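Local coordinates for tubulin-like protein CetZ2 (PDB 4B45) that binds and probably hydrolyses GTP as a tubulin-like cytoskeletal protein of archaea involved in the control of cell shape, at residues A[234-248]-A[275-289]. Sequence-based numbering, arbitrary orientation.
Sequences PNAEDNINAVMSTTR and DTIPRKGVERARRWV
V243 and M244 press against G281 and A285 where helices 240-248 and 279-289 run nearly parallel, their axes 8.1 Å apart and inclined by 24°. G281 is consistent with this closeness: a CB there would be tight against V243 CB and I240 CA, and would clash with P278 CG of its own segment. The two branches of V243 divide the work. CG1, anti to the backbone N, lies 3.8 Å from A285 CB, whereas CG2 meets the P278 ring. M244 is a knob in the hole formed by G281, R284, A285 and W288; bends at chi2 and chi3 fold its thioether inward, putting SD 3.7 Å from R284 CB. Next along the helix, T247 CG2 touches V289 CG2 at 3.5 Å, while T247 OG1 lies against A285 CB and hydrogen-bonds S312 OG on strand 309-319.

Further along both helices, the R248 CG methylene sits over one face of the W288 six-membered ring, 10° off the normal through its centroid, a CH-pi contact. The guanidinium plane is nearly perpendicular to the indole, and its cation-pi attraction is weak at most. An alanine in place of W288 would probably take away the ring face on which R248 CG lies and leave that arginine chain freer to turn.

Where the two helices begin, P278 CB packs 3.6 Å from I240 CG1. Beyond it, N239 ND2 donates to T276 O (3.0 Å, N-H...O 165°) and also to S233 O, so this buried amide ties together two loops. A water bridges A236 N and D275 O. V243 and T247 also pack on I270, and V289 on V268, of strand 263-272, so the pair lies against the sheet of the tubulin-like C-terminal domain. Apolar packing thus carries most of it, with direct hydrogen bonding between the segments confined to the loops leading in.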
loop_
_atom_site.group_PDB
_atom_site.type_symbol
_atom_site.label_atom_id
_atom_site.label_comp_id
_atom_site.label_asym_id
_atom_site.label_seq_id
_atom_site.Cartn_x
_atom_site.Cartn_y
_atom_site.Cartn_z
ATOM N N PRO A 234 25.145 -18.618 2.803
ATOM C CA PRO A 234 25.781 -18.516 1.487
ATOM C C PRO A 234 25.441 -19.718 0.617
ATOM O O PRO A 234 25.419 -19.604 -0.605
ATOM C CB PRO A 234 27.276 -18.540 1.821
ATOM C CG PRO A 234 27.357 -19.173 3.167
ATOM C CD PRO A 234 26.141 -18.693 3.883
ATOM N N ASN A 235 25.181 -20.857 1.249
ATOM C CA ASN A 235 24.773 -22.056 0.539
ATOM C C ASN A 235 23.265 -22.077 0.365
ATOM O O ASN A 235 22.521 -22.028 1.347
ATOM C CB ASN A 235 25.235 -23.306 1.292
ATOM C CG ASN A 235 25.132 -24.563 0.452
ATOM O OD1 ASN A 235 24.985 -24.500 -0.772
ATOM N ND2 ASN A 235 25.214 -25.720 1.107
ATOM N N ALA A 236 22.821 -22.136 -0.890
ATOM C CA ALA A 236 21.398 -22.136 -1.220
ATOM C C ALA A 236 20.637 -23.303 -0.582
ATOM O O ALA A 236 19.527 -23.125 -0.105
ATOM C CB ALA A 236 21.207 -22.141 -2.733
ATOM N N GLU A 237 21.236 -24.493 -0.583
ATOM C CA GLU A 237 20.624 -25.663 0.055
ATOM C C GLU A 237 20.264 -25.458 1.535
ATOM O O GLU A 237 19.277 -26.020 2.017
ATOM C CB GLU A 237 21.517 -26.898 -0.096
ATOM C CG GLU A 237 20.778 -28.210 0.091
ATOM C CD GLU A 237 21.671 -29.416 -0.138
ATOM O OE1 GLU A 237 22.871 -29.323 0.205
ATOM O OE2 GLU A 237 21.182 -30.449 -0.666
ATOM N N ASP A 238 21.041 -24.654 2.258
ATOM C CA ASP A 238 20.722 -24.397 3.669
ATOM C C ASP A 238 19.514 -23.492 3.835
ATOM O O ASP A 238 19.012 -23.332 4.942
ATOM C CB ASP A 238 21.883 -23.738 4.410
ATOM C CG ASP A 238 23.120 -24.575 4.418
ATOM O OD1 ASP A 238 23.001 -25.821 4.444
ATOM O OD2 ASP A 238 24.218 -23.973 4.403
ATOM N N ASN A 239 19.050 -22.888 2.746
ATOM C CA ASN A 239 18.029 -21.853 2.865
ATOM C C ASN A 239 16.658 -22.336 2.438
ATOM O O ASN A 239 15.739 -21.543 2.272
ATOM C CB ASN A 239 18.425 -20.616 2.046
ATOM C CG ASN A 239 19.660 -19.926 2.596
ATOM O OD1 ASN A 239 19.844 -19.836 3.810
ATOM N ND2 ASN A 239 20.513 -19.432 1.706
ATOM N N ILE A 240 16.527 -23.634 2.224
ATOM C CA ILE A 240 15.253 -24.172 1.762
ATOM C C ILE A 240 14.153 -23.912 2.783
ATOM O O ILE A 240 13.075 -23.426 2.436
ATOM C CB ILE A 240 15.348 -25.669 1.435
ATOM C CG1 ILE A 240 16.129 -25.865 0.133
ATOM C CG2 ILE A 240 13.958 -26.251 1.291
ATOM C CD1 ILE A 240 16.415 -27.304 -0.210
ATOM N N ASN A 241 14.443 -24.228 4.044
ATOM C CA ASN A 241 13.539 -23.945 5.162
ATOM C C ASN A 241 13.236 -22.459 5.328
ATOM O O ASN A 241 12.078 -22.068 5.542
ATOM C CB ASN A 241 14.126 -24.495 6.462
ATOM C CG ASN A 241 13.300 -24.124 7.686
ATOM O OD1 ASN A 241 13.708 -23.292 8.504
ATOM N ND2 ASN A 241 12.132 -24.747 7.819
ATOM N N ALA A 242 14.280 -21.637 5.252
ATOM C CA ALA A 242 14.125 -20.184 5.302
ATOM C C ALA A 242 13.102 -19.654 4.278
ATOM O O ALA A 242 12.274 -18.812 4.616
ATOM C CB ALA A 242 15.476 -19.495 5.106
ATOM N N VAL A 243 13.162 -20.150 3.040
ATOM C CA VAL A 243 12.216 -19.741 1.999
ATOM C C VAL A 243 10.787 -20.171 2.323
ATOM O O VAL A 243 9.837 -19.388 2.134
ATOM C CB VAL A 243 12.627 -20.287 0.589
ATOM C CG1 VAL A 243 11.581 -19.928 -0.480
ATOM C CG2 VAL A 243 13.973 -19.731 0.182
ATOM N N MET A 244 10.634 -21.406 2.807
ATOM C CA MET A 244 9.326 -21.919 3.226
ATOM C C MET A 244 8.730 -21.074 4.346
ATOM O O MET A 244 7.543 -20.740 4.341
ATOM C CB MET A 244 9.426 -23.354 3.755
ATOM C CG MET A 244 9.859 -24.403 2.744
ATOM S SD MET A 244 8.890 -24.283 1.233
ATOM C CE MET A 244 7.309 -24.986 1.708
ATOM N N SER A 245 9.551 -20.755 5.331
ATOM C CA SER A 245 9.018 -20.164 6.535
ATOM C C SER A 245 8.767 -18.669 6.340
ATOM O O SER A 245 7.726 -18.174 6.770
ATOM C CB SER A 245 9.930 -20.434 7.728
ATOM O OG SER A 245 10.878 -19.397 7.870
ATOM N N THR A 246 9.691 -17.951 5.696
ATOM C CA THR A 246 9.403 -16.548 5.351
ATOM C C THR A 246 8.125 -16.422 4.523
ATOM O O THR A 246 7.329 -15.500 4.727
ATOM C CB THR A 246 10.563 -15.825 4.606
ATOM O OG1 THR A 246 10.795 -16.436 3.321
ATOM C CG2 THR A 246 11.834 -15.842 5.453
ATOM N N THR A 247 7.930 -17.350 3.591
ATOM C CA THR A 247 6.742 -17.325 2.735
ATOM C C THR A 247 5.489 -17.566 3.562
ATOM O O THR A 247 4.517 -16.826 3.420
ATOM C CB THR A 247 6.830 -18.344 1.582
ATOM O OG1 THR A 247 8.039 -18.131 0.855
ATOM C CG2 THR A 247 5.667 -18.188 0.628
ATOM N N ARG A 248 5.513 -18.583 4.429
ATOM C CA ARG A 248 4.405 -18.800 5.373
ATOM C C ARG A 248 4.124 -17.581 6.251
ATOM O O ARG A 248 2.964 -17.201 6.452
ATOM C CB ARG A 248 4.653 -20.004 6.287
ATOM C CG ARG A 248 4.671 -21.361 5.584
ATOM C CD ARG A 248 4.610 -22.500 6.616
ATOM N NE ARG A 248 5.205 -23.735 6.115
ATOM C CZ ARG A 248 6.447 -24.126 6.386
ATOM N NH1 ARG A 248 7.225 -23.382 7.166
ATOM N NH2 ARG A 248 6.907 -25.266 5.886
ATOM N N ASP A 275 22.595 -16.658 -5.731
ATOM C CA ASP A 275 23.285 -17.881 -5.310
ATOM C C ASP A 275 22.713 -18.513 -4.041
ATOM O O ASP A 275 22.928 -19.691 -3.797
ATOM C CB ASP A 275 24.781 -17.616 -5.097
ATOM C CG ASP A 275 25.532 -17.418 -6.399
ATOM O OD1 ASP A 275 25.042 -17.888 -7.450
ATOM O OD2 ASP A 275 26.611 -16.787 -6.371
ATOM N N THR A 276 22.003 -17.733 -3.229
ATOM C CA THR A 276 21.490 -18.232 -1.957
ATOM C C THR A 276 20.046 -18.751 -2.034
ATOM O O THR A 276 19.554 -19.409 -1.113
ATOM C CB THR A 276 21.585 -17.153 -0.857
ATOM O OG1 THR A 276 20.559 -16.167 -1.046
ATOM C CG2 THR A 276 22.963 -16.486 -0.884
ATOM N N ILE A 277 19.375 -18.457 -3.135
ATOM C CA ILE A 277 17.966 -18.822 -3.303
ATOM C C ILE A 277 17.821 -20.200 -3.949
ATOM O O ILE A 277 18.107 -20.357 -5.140
ATOM C CB ILE A 277 17.266 -17.787 -4.185
ATOM C CG1 ILE A 277 17.410 -16.385 -3.570
ATOM C CG2 ILE A 277 15.807 -18.151 -4.389
ATOM C CD1 ILE A 277 16.449 -15.355 -4.141
ATOM N N PRO A 278 17.372 -21.201 -3.164
ATOM C CA PRO A 278 17.316 -22.592 -3.628
ATOM C C PRO A 278 16.116 -22.879 -4.522
ATOM O O PRO A 278 15.005 -22.428 -4.240
ATOM C CB PRO A 278 17.196 -23.391 -2.328
ATOM C CG PRO A 278 16.537 -22.440 -1.352
ATOM C CD PRO A 278 16.973 -21.060 -1.750
ATOM N N ARG A 279 16.349 -23.646 -5.584
ATOM C CA ARG A 279 15.294 -24.018 -6.516
ATOM C C ARG A 279 14.141 -24.732 -5.818
ATOM O O ARG A 279 12.977 -24.403 -6.029
ATOM C CB ARG A 279 15.861 -24.927 -7.610
ATOM C CG ARG A 279 14.802 -25.530 -8.518
ATOM C CD ARG A 279 15.440 -26.384 -9.605
ATOM N NE ARG A 279 14.423 -26.998 -10.445
ATOM C CZ ARG A 279 14.690 -27.827 -11.448
ATOM N NH1 ARG A 279 15.946 -28.144 -11.729
ATOM N NH2 ARG A 279 13.698 -28.347 -12.161
ATOM N N LYS A 280 14.461 -25.726 -5.000
ATOM C CA LYS A 280 13.416 -26.505 -4.354
ATOM C C LYS A 280 12.648 -25.671 -3.321
ATOM O O LYS A 280 11.431 -25.846 -3.130
ATOM C CB LYS A 280 14.003 -27.772 -3.731
ATOM C CG LYS A 280 12.993 -28.578 -2.945
ATOM C CD LYS A 280 13.016 -30.031 -3.340
ATOM C CE LYS A 280 12.270 -30.266 -4.636
ATOM N NZ LYS A 280 12.208 -31.736 -4.947
ATOM N N GLY A 281 13.351 -24.754 -2.665
ATOM C CA GLY A 281 12.698 -23.854 -1.727
ATOM C C GLY A 281 11.631 -23.001 -2.392
ATOM O O GLY A 281 10.484 -22.923 -1.922
ATOM N N VAL A 282 12.007 -22.361 -3.496
ATOM C CA VAL A 282 11.098 -21.477 -4.228
ATOM C C VAL A 282 9.896 -22.237 -4.791
ATOM O O VAL A 282 8.750 -21.797 -4.651
ATOM C CB VAL A 282 11.827 -20.769 -5.383
ATOM C CG1 VAL A 282 10.840 -20.010 -6.268
ATOM C CG2 VAL A 282 12.869 -19.822 -4.831
ATOM N N GLU A 283 10.162 -23.385 -5.408
ATOM C CA GLU A 283 9.118 -24.196 -6.019
ATOM C C GLU A 283 8.107 -24.624 -4.972
ATOM O O GLU A 283 6.905 -24.405 -5.130
ATOM C CB GLU A 283 9.716 -25.420 -6.737
ATOM C CG GLU A 283 10.506 -25.064 -7.994
ATOM C CD GLU A 283 11.084 -26.286 -8.723
ATOM O OE1 GLU A 283 11.361 -27.315 -8.065
ATOM O OE2 GLU A 283 11.268 -26.211 -9.959
ATOM N N ARG A 284 8.598 -25.224 -3.894
ATOM C CA ARG A 284 7.732 -25.624 -2.786
ATOM C C ARG A 284 7.023 -24.449 -2.119
ATOM O O ARG A 284 5.858 -24.577 -1.720
ATOM C CB ARG A 284 8.518 -26.436 -1.755
ATOM C CG ARG A 284 9.001 -27.772 -2.326
ATOM C CD ARG A 284 7.821 -28.684 -2.655
ATOM N NE ARG A 284 8.193 -29.729 -3.605
ATOM C CZ ARG A 284 8.788 -30.869 -3.268
ATOM N NH1 ARG A 284 9.095 -31.113 -2.003
ATOM N NH2 ARG A 284 9.087 -31.763 -4.200
ATOM N N ALA A 285 7.689 -23.298 -2.005
ATOM C CA ALA A 285 7.032 -22.137 -1.361
ATOM C C ALA A 285 5.841 -21.619 -2.168
ATOM O O ALA A 285 4.789 -21.306 -1.613
ATOM C CB ALA A 285 8.019 -21.010 -1.087
ATOM N N ARG A 286 6.007 -21.549 -3.482
ATOM C CA ARG A 286 4.928 -21.131 -4.361
ATOM C C ARG A 286 3.789 -22.132 -4.306
ATOM O O ARG A 286 2.623 -21.753 -4.292
ATOM C CB ARG A 286 5.428 -21.026 -5.802
ATOM C CG ARG A 286 6.506 -19.988 -6.005
ATOM C CD ARG A 286 6.990 -20.036 -7.439
ATOM N NE ARG A 286 8.028 -19.046 -7.708
ATOM C CZ ARG A 286 8.731 -19.012 -8.833
ATOM N NH1 ARG A 286 8.496 -19.915 -9.772
ATOM N NH2 ARG A 286 9.669 -18.091 -9.015
ATOM N N ARG A 287 4.130 -23.421 -4.307
ATOM C CA ARG A 287 3.111 -24.460 -4.291
ATOM C C ARG A 287 2.316 -24.372 -2.992
ATOM O O ARG A 287 1.086 -24.492 -2.991
ATOM C CB ARG A 287 3.744 -25.850 -4.458
ATOM C CG ARG A 287 2.782 -27.002 -4.231
ATOM C CD ARG A 287 3.389 -28.315 -4.716
ATOM N NE ARG A 287 2.816 -29.488 -4.057
ATOM C CZ ARG A 287 3.408 -30.163 -3.073
ATOM N NH1 ARG A 287 4.601 -29.791 -2.623
ATOM N NH2 ARG A 287 2.804 -31.216 -2.533
ATOM N N TRP A 288 3.027 -24.160 -1.886
ATOM C CA TRP A 288 2.367 -23.918 -0.606
ATOM C C TRP A 288 1.379 -22.734 -0.633
ATOM O O TRP A 288 0.282 -22.830 -0.075
ATOM C CB TRP A 288 3.380 -23.704 0.524
ATOM C CG TRP A 288 2.668 -23.507 1.829
ATOM C CD1 TRP A 288 2.237 -24.479 2.679
ATOM C CD2 TRP A 288 2.256 -22.263 2.399
ATOM N NE1 TRP A 288 1.590 -23.917 3.753
ATOM C CE2 TRP A 288 1.591 -22.558 3.609
ATOM C CE3 TRP A 288 2.393 -20.925 2.013
ATOM C CZ2 TRP A 288 1.063 -21.565 4.441
ATOM C CZ3 TRP A 288 1.868 -19.937 2.838
ATOM C CH2 TRP A 288 1.211 -20.264 4.038
ATOM N N VAL A 289 1.775 -21.622 -1.252
ATOM C CA VAL A 289 0.886 -20.457 -1.361
ATOM C C VAL A 289 -0.371 -20.851 -2.123
ATOM O O VAL A 289 -1.466 -20.490 -1.727
ATOM C CB VAL A 289 1.574 -19.237 -2.040
ATOM C CG1 VAL A 289 0.562 -18.141 -2.367
ATOM C CG2 VAL A 289 2.672 -18.674 -1.144
HETATM O O HOH W 1 24.569 -21.902 -3.229
#